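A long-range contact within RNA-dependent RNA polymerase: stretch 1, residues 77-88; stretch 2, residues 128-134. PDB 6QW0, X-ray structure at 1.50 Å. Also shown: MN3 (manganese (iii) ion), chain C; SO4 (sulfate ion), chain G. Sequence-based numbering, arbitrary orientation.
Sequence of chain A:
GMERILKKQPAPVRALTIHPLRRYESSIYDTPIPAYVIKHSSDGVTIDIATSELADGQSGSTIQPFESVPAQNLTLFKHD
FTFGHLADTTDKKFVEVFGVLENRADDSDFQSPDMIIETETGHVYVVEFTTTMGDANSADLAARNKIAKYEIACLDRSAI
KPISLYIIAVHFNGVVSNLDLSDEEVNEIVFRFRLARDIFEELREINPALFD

Stretch 1 77-88: FKHDFTFGHLAD
Stretch 2 128-134: EFTTTMG

Helix 77-82 packs across strand 128-131 with axes 8.4 Å apart at closest approach and N-to-C directions 126° apart. The register is set by two CA pairs, H79 CA to T131 CA at 6.5 Å and F83 CA to F129 CA at 7.3 Å. F83 (phi/psi -104/12) is the first residue to leave helical values; the chain then turns, with L86 N and A87 N bonding to F83 O at 2.9 and 3.1 Å, and A87 is extended at -160/139.

The strand's principal bump is F129 (-103/148, chi1 m, chi2 -47°), which loses 134 Å² to the other stretch. Its ring enters a hollow lined by F83, L86 and A87. F83 (chi1 m, chi2 -80°) forms an offset stack with it, centroids 4.5 Å apart and planes at 6°. The offset places each CB over the partner's ring: F129 CB lies 3.5 Å from the F83 centroid, and F83 CB 3.9 Å from the F129 centroid. A87 CB meets the ring edge at F129 CE2, 3.8 Å away, while L86 CB approaches F129 CZ obliquely at 4.1 Å. T131 (chi1 p) points toward the helix, its CG2 reaching 4.1 Å from H79 CA and 4.0 Å from F83 CE2, at that ring's edge.

No direct hydrogen bond crosses the contact; polar links run through manganese and a water. H79 (t, chi2 -78°) directs NE2 to the metal at 2.3 Å, joined by F129 O at 2.3 Å and E128 OE2 at 2.2 Å. H79 NE2 and F129 O, 3.2 Å apart, are thus co-ligands. H79 ND1 donates to D80 OD1 at 2.9 Å, bracing the imidazole.

K78 (m, t, m, t) points its CB toward the strand and brings NZ to 3.5 Å from M133 SE (selenomethionine, m, m, m). Water 1 bridges K78 NZ, weakly at 3.3 Å, and T131 OG1 at 2.9 Å.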

ATOM      1  N   PHE A  77      -2.576   0.123 -12.834  1.00 34.57           N
ATOM      2  CA  PHE A  77      -3.673   1.008 -12.461  1.00 32.39           C
ATOM      3  C   PHE A  77      -4.440   0.467 -11.259  1.00 29.13           C
ATOM      4  O   PHE A  77      -4.750   1.214 -10.326  1.00 28.76           O
ATOM      5  CB  PHE A  77      -4.624   1.232 -13.643  1.00 32.03           C
ATOM      6  CG  PHE A  77      -5.902   1.920 -13.251  1.00 37.45           C
ATOM      7  CD1 PHE A  77      -5.945   3.294 -13.097  1.00 31.48           C
ATOM      8  CD2 PHE A  77      -7.054   1.185 -13.005  1.00 32.93           C
ATOM      9  CE1 PHE A  77      -7.106   3.926 -12.716  1.00 35.21           C
ATOM     10  CE2 PHE A  77      -8.217   1.809 -12.623  1.00 31.18           C
ATOM     11  CZ  PHE A  77      -8.248   3.183 -12.483  1.00 33.34           C
ATOM     12  N   LYS A  78      -4.774  -0.830 -11.272  1.00 30.27           N
ATOM     13  CA  LYS A  78      -5.553  -1.382 -10.166  1.00 26.21           C
ATOM     14  C   LYS A  78      -4.824  -1.189  -8.844  1.00 23.91           C
ATOM     15  O   LYS A  78      -5.422  -0.772  -7.850  1.00 26.67           O
ATOM     16  CB  LYS A  78      -5.848  -2.866 -10.401  1.00 29.10           C
ATOM     17  CG  LYS A  78      -7.017  -3.127 -11.342  1.00 33.43           C
ATOM     18  CD  LYS A  78      -7.333  -4.613 -11.468  1.00 34.80           C
ATOM     19  CE  LYS A  78      -6.181  -5.377 -12.103  1.00 41.75           C
ATOM     20  NZ  LYS A  78      -6.488  -6.833 -12.220  1.00 44.02           N
ATOM     21  N   HIS A  79      -3.521  -1.462  -8.829  1.00 27.12           N
ATOM     22  CA  HIS A  79      -2.734  -1.333  -7.604  1.00 28.68           C
ATOM     23  C   HIS A  79      -2.668   0.122  -7.150  1.00 26.09           C
ATOM     24  O   HIS A  79      -2.956   0.440  -5.986  1.00 24.01           O
ATOM     25  CB  HIS A  79      -1.341  -1.916  -7.864  1.00 25.51           C
ATOM     26  CG  HIS A  79      -0.328  -1.670  -6.785  1.00 25.61           C
ATOM     27  ND1 HIS A  79       0.322  -0.464  -6.628  1.00 26.84           N
ATOM     28  CD2 HIS A  79       0.199  -2.508  -5.860  1.00 24.22           C
ATOM     29  CE1 HIS A  79       1.186  -0.558  -5.630  1.00 27.33           C
ATOM     30  NE2 HIS A  79       1.135  -1.789  -5.153  1.00 24.55           N
ATOM     31  N   ASP A  80      -2.319   1.021  -8.070  1.00 26.41           N
ATOM     32  CA  ASP A  80      -2.097   2.412  -7.700  1.00 27.55           C
ATOM     33  C   ASP A  80      -3.393   3.097  -7.291  1.00 28.08           C
ATOM     34  O   ASP A  80      -3.409   3.869  -6.329  1.00 30.49           O
ATOM     35  CB  ASP A  80      -1.422   3.149  -8.857  1.00 29.03           C
ATOM     36  CG  ASP A  80       0.028   2.742  -9.022  1.00 35.56           C
ATOM     37  OD1 ASP A  80       0.536   1.986  -8.162  1.00 34.49           O
ATOM     38  OD2 ASP A  80       0.662   3.174 -10.005  1.00 41.74           O
ATOM     39  N   PHE A  81      -4.497   2.811  -7.983  1.00 27.41           N
ATOM     40  CA  PHE A  81      -5.769   3.422  -7.596  1.00 27.78           C
ATOM     41  C   PHE A  81      -6.247   2.902  -6.248  1.00 24.25           C
ATOM     42  O   PHE A  81      -6.724   3.680  -5.412  1.00 24.46           O
ATOM     43  CB  PHE A  81      -6.831   3.184  -8.675  1.00 25.73           C
ATOM     44  CG  PHE A  81      -8.143   3.887  -8.410  1.00 28.03           C
ATOM     45  CD1 PHE A  81      -9.150   3.261  -7.695  1.00 24.01           C
ATOM     46  CD2 PHE A  81      -8.372   5.170  -8.891  1.00 30.40           C
ATOM     47  CE1 PHE A  81     -10.358   3.896  -7.444  1.00 27.72           C
ATOM     48  CE2 PHE A  81      -9.583   5.813  -8.642  1.00 30.84           C
ATOM     49  CZ  PHE A  81     -10.573   5.172  -7.916  1.00 30.90           C
ATOM     50  N   THR A  82      -6.137   1.592  -6.018  1.00 21.67           N
ATOM     51  CA  THR A  82      -6.644   1.021  -4.774  1.00 22.67           C
ATOM     52  C   THR A  82      -6.052   1.721  -3.559  1.00 21.58           C
ATOM     53  O   THR A  82      -6.770   2.056  -2.612  1.00 24.12           O
ATOM     54  CB  THR A  82      -6.326  -0.473  -4.720  1.00 24.02           C
ATOM     55  OG1 THR A  82      -7.059  -1.149  -5.748  1.00 25.85           O
ATOM     56  CG2 THR A  82      -6.681  -1.050  -3.359  1.00 22.08           C
ATOM     57  N   PHE A  83      -4.743   1.965  -3.581  1.00 22.52           N
ATOM     58  CA  PHE A  83      -4.035   2.450  -2.406  1.00 24.50           C
ATOM     59  C   PHE A  83      -3.717   3.936  -2.493  1.00 25.13           C
ATOM     60  O   PHE A  83      -2.977   4.455  -1.648  1.00 26.18           O
ATOM     61  CB  PHE A  83      -2.766   1.614  -2.199  1.00 22.85           C
ATOM     62  CG  PHE A  83      -3.057   0.157  -1.948  1.00 21.87           C
ATOM     63  CD1 PHE A  83      -3.449  -0.269  -0.693  1.00 23.13           C
ATOM     64  CD2 PHE A  83      -2.959  -0.775  -2.970  1.00 21.81           C
ATOM     65  CE1 PHE A  83      -3.744  -1.613  -0.447  1.00 24.33           C
ATOM     66  CE2 PHE A  83      -3.250  -2.128  -2.730  1.00 20.95           C
ATOM     67  CZ  PHE A  83      -3.631  -2.539  -1.468  1.00 25.18           C
ATOM     68  N   GLY A  84      -4.323   4.638  -3.455  1.00 23.90           N
ATOM     69  CA  GLY A  84      -3.999   6.032  -3.717  1.00 25.56           C
ATOM     70  C   GLY A  84      -4.280   6.971  -2.566  1.00 25.42           C
ATOM     71  O   GLY A  84      -3.683   8.052  -2.503  1.00 29.34           O
ATOM     72  N   HIS A  85      -5.206   6.617  -1.681  1.00 22.22           N
ATOM     73  CA  HIS A  85      -5.501   7.440  -0.518  1.00 24.93           C
ATOM     74  C   HIS A  85      -4.456   7.290   0.577  1.00 26.12           C
ATOM     75  O   HIS A  85      -4.437   8.093   1.516  1.00 30.37           O
ATOM     76  CB  HIS A  85      -6.884   7.091   0.046  1.00 25.24           C
ATOM     77  CG  HIS A  85      -6.998   5.686   0.544  1.00 21.78           C
ATOM     78  ND1 HIS A  85      -6.681   4.593  -0.234  1.00 24.40           N
ATOM     79  CD2 HIS A  85      -7.386   5.192   1.743  1.00 23.24           C
ATOM     80  CE1 HIS A  85      -6.876   3.487   0.460  1.00 22.78           C
ATOM     81  NE2 HIS A  85      -7.303   3.822   1.664  1.00 23.83           N
ATOM     82  N   LEU A  86      -3.602   6.279   0.483  1.00 23.43           N
ATOM     83  CA  LEU A  86      -2.561   6.031   1.476  1.00 25.34           C
ATOM     84  C   LEU A  86      -1.200   6.492   1.005  1.00 29.71           C
ATOM     85  O   LEU A  86      -0.380   6.936   1.816  1.00 34.65           O
ATOM     86  CB  LEU A  86      -2.488   4.540   1.811  1.00 27.20           C
ATOM     87  CG  LEU A  86      -3.776   3.933   2.354  1.00 26.02           C
ATOM     88  CD1 LEU A  86      -3.571   2.450   2.564  1.00 29.01           C
ATOM     89  CD2 LEU A  86      -4.187   4.613   3.645  1.00 29.05           C
ATOM     90  N   ALA A  87      -0.929   6.373  -0.288  1.00 26.78           N
ATOM     91  CA  ALA A  87       0.368   6.773  -0.805  1.00 34.42           C
ATOM     92  C   ALA A  87       0.248   6.999  -2.299  1.00 41.09           C
ATOM     93  O   ALA A  87      -0.418   6.233  -2.999  1.00 38.10           O
ATOM     94  CB  ALA A  87       1.440   5.718  -0.523  1.00 33.88           C
ATOM     95  N   ASP A  88       0.893   8.051  -2.777  1.00 37.56           N
ATOM     96  CA  ASP A  88       1.084   8.182  -4.205  1.00 43.31           C
ATOM     97  C   ASP A  88       2.137   7.179  -4.670  1.00 44.32           C
ATOM     98  O   ASP A  88       2.918   6.644  -3.876  1.00 39.78           O
ATOM     99  CB  ASP A  88       1.498   9.611  -4.559  1.00 50.59           C
ATOM    100  CG  ASP A  88       0.419  10.627  -4.226  1.00 57.40           C
ATOM    101  OD1 ASP A  88      -0.767  10.237  -4.172  1.00 64.46           O
ATOM    102  OD2 ASP A  88       0.758  11.811  -4.011  1.00 66.77           O
ATOM    103  N   GLU A 128       4.297  -2.300   2.087  1.00 21.98           N
ATOM    104  CA  GLU A 128       4.117  -2.788   0.726  1.00 19.69           C
ATOM    105  C   GLU A 128       2.653  -3.130   0.508  1.00 22.05           C
ATOM    106  O   GLU A 128       2.036  -3.788   1.358  1.00 21.55           O
ATOM    107  CB  GLU A 128       4.998  -4.002   0.431  1.00 23.03           C
ATOM    108  CG  GLU A 128       4.791  -4.580  -0.957  1.00 22.61           C
ATOM    109  CD  GLU A 128       5.172  -3.629  -2.091  1.00 28.83           C
ATOM    110  OE1 GLU A 128       5.945  -2.665  -1.898  1.00 24.28           O
ATOM    111  OE2 GLU A 128       4.691  -3.860  -3.208  1.00 24.32           O
ATOM    112  N   PHE A 129       2.112  -2.666  -0.623  1.00 21.99           N
ATOM    113  CA  PHE A 129       0.732  -2.911  -1.032  1.00 19.87           C
ATOM    114  C   PHE A 129       0.696  -3.992  -2.105  1.00 21.15           C
ATOM    115  O   PHE A 129       1.592  -4.083  -2.945  1.00 24.15           O
ATOM    116  CB  PHE A 129       0.072  -1.653  -1.622  1.00 20.82           C
ATOM    117  CG  PHE A 129       0.242  -0.386  -0.816  1.00 20.39           C
ATOM    118  CD1 PHE A 129       0.024  -0.345   0.551  1.00 22.18           C
ATOM    119  CD2 PHE A 129       0.558   0.796  -1.472  1.00 24.34           C
ATOM    120  CE1 PHE A 129       0.171   0.857   1.255  1.00 24.77           C
ATOM    121  CE2 PHE A 129       0.700   1.992  -0.773  1.00 26.12           C
ATOM    122  CZ  PHE A 129       0.507   2.015   0.585  1.00 24.91           C
ATOM    123  N   THR A 130      -0.372  -4.783  -2.116  1.00 21.90           N
ATOM    124  CA  THR A 130      -0.514  -5.757  -3.188  1.00 22.88           C
ATOM    125  C   THR A 130      -1.992  -6.102  -3.324  1.00 22.26           C
ATOM    126  O   THR A 130      -2.806  -5.766  -2.459  1.00 23.39           O
ATOM    127  CB  THR A 130       0.368  -6.998  -2.937  1.00 26.22           C
ATOM    128  OG1 THR A 130       0.419  -7.829  -4.110  1.00 28.01           O
ATOM    129  CG2 THR A 130      -0.140  -7.804  -1.762  1.00 24.86           C
ATOM    130  N   THR A 131      -2.340  -6.692  -4.466  1.00 25.94           N
ATOM    131  CA  THR A 131      -3.720  -7.052  -4.781  1.00 24.50           C
ATOM    132  C   THR A 131      -3.767  -8.511  -5.211  1.00 27.74           C
ATOM    133  O   THR A 131      -2.743  -9.121  -5.525  1.00 32.53           O
ATOM    134  CB  THR A 131      -4.297  -6.188  -5.912  1.00 29.07           C
ATOM    135  OG1 THR A 131      -3.629  -6.520  -7.138  1.00 34.04           O
ATOM    136  CG2 THR A 131      -4.101  -4.702  -5.634  1.00 29.83           C
ATOM    137  N   THR A 132      -4.980  -9.061  -5.246  1.00 28.23           N
ATOM    138  CA  THR A 132      -5.194 -10.375  -5.833  1.00 27.69           C
ATOM    139  C   THR A 132      -6.592 -10.412  -6.427  1.00 28.81           C
ATOM    140  O   THR A 132      -7.515  -9.800  -5.887  1.00 27.71           O
ATOM    141  CB  THR A 132      -5.034 -11.513  -4.815  1.00 31.07           C
ATOM    142  OG1 THR A 132      -5.253 -12.764  -5.480  1.00 32.40           O
ATOM    143  CG2 THR A 132      -6.030 -11.383  -3.670  1.00 28.49           C
HETATM  144  N   MSE A 133      -6.736 -11.127  -7.537  1.00 29.54           N
HETATM  145  CA  MSE A 133      -8.052 -11.353  -8.124  1.00 32.82           C
HETATM  146  C   MSE A 133      -8.710 -12.612  -7.548  1.00 35.20           C
HETATM  147  O   MSE A 133      -9.817 -12.978  -7.943  1.00 33.58           O
HETATM  148  CB  MSE A 133      -7.933 -11.466  -9.646  1.00 32.14           C
HETATM  149  CG  MSE A 133      -7.387 -10.220 -10.319  1.00 30.57           C
HETATM  150 SE   MSE A 133      -8.621  -8.725 -10.167  1.00 41.32          SE
HETATM  151  CE  MSE A 133     -10.096  -9.458 -11.228  1.00 36.35           C
ATOM    152  N   GLY A 134      -8.034 -13.262  -6.609  1.00 33.39           N
ATOM    153  CA  GLY A 134      -8.512 -14.483  -5.980  1.00 30.79           C
ATOM    154  C   GLY A 134      -9.217 -14.238  -4.663  1.00 28.87           C
ATOM    155  O   GLY A 134      -9.782 -13.166  -4.419  1.00 30.50           O
TER
HETATM  156 MN   MN3 C 301       2.981  -2.821  -4.222  1.00 23.82          MN
HETATM  157  S   SO4 G 305       0.141  -6.226  -7.410  1.00 61.92           S
HETATM  158  O1  SO4 G 305      -1.064  -5.433  -7.208  1.00 44.27           O
HETATM  159  O2  SO4 G 305       0.907  -5.633  -8.499  1.00 63.97           O
HETATM  160  O3  SO4 G 305       0.964  -6.268  -6.198  1.00 36.03           O
HETATM  161  O4  SO4 G 305      -0.253  -7.583  -7.774  1.00 59.67           O
HETATM  162  O   HOH W   1      -5.414  -7.444  -9.194  1.00 33.47           O
HETATM  163  O   HOH W   2       4.316  -2.268  -6.096  1.00 31.17           O
HETATM  164  O   HOH W   3       3.029  -4.600  -5.772  1.00 28.80           O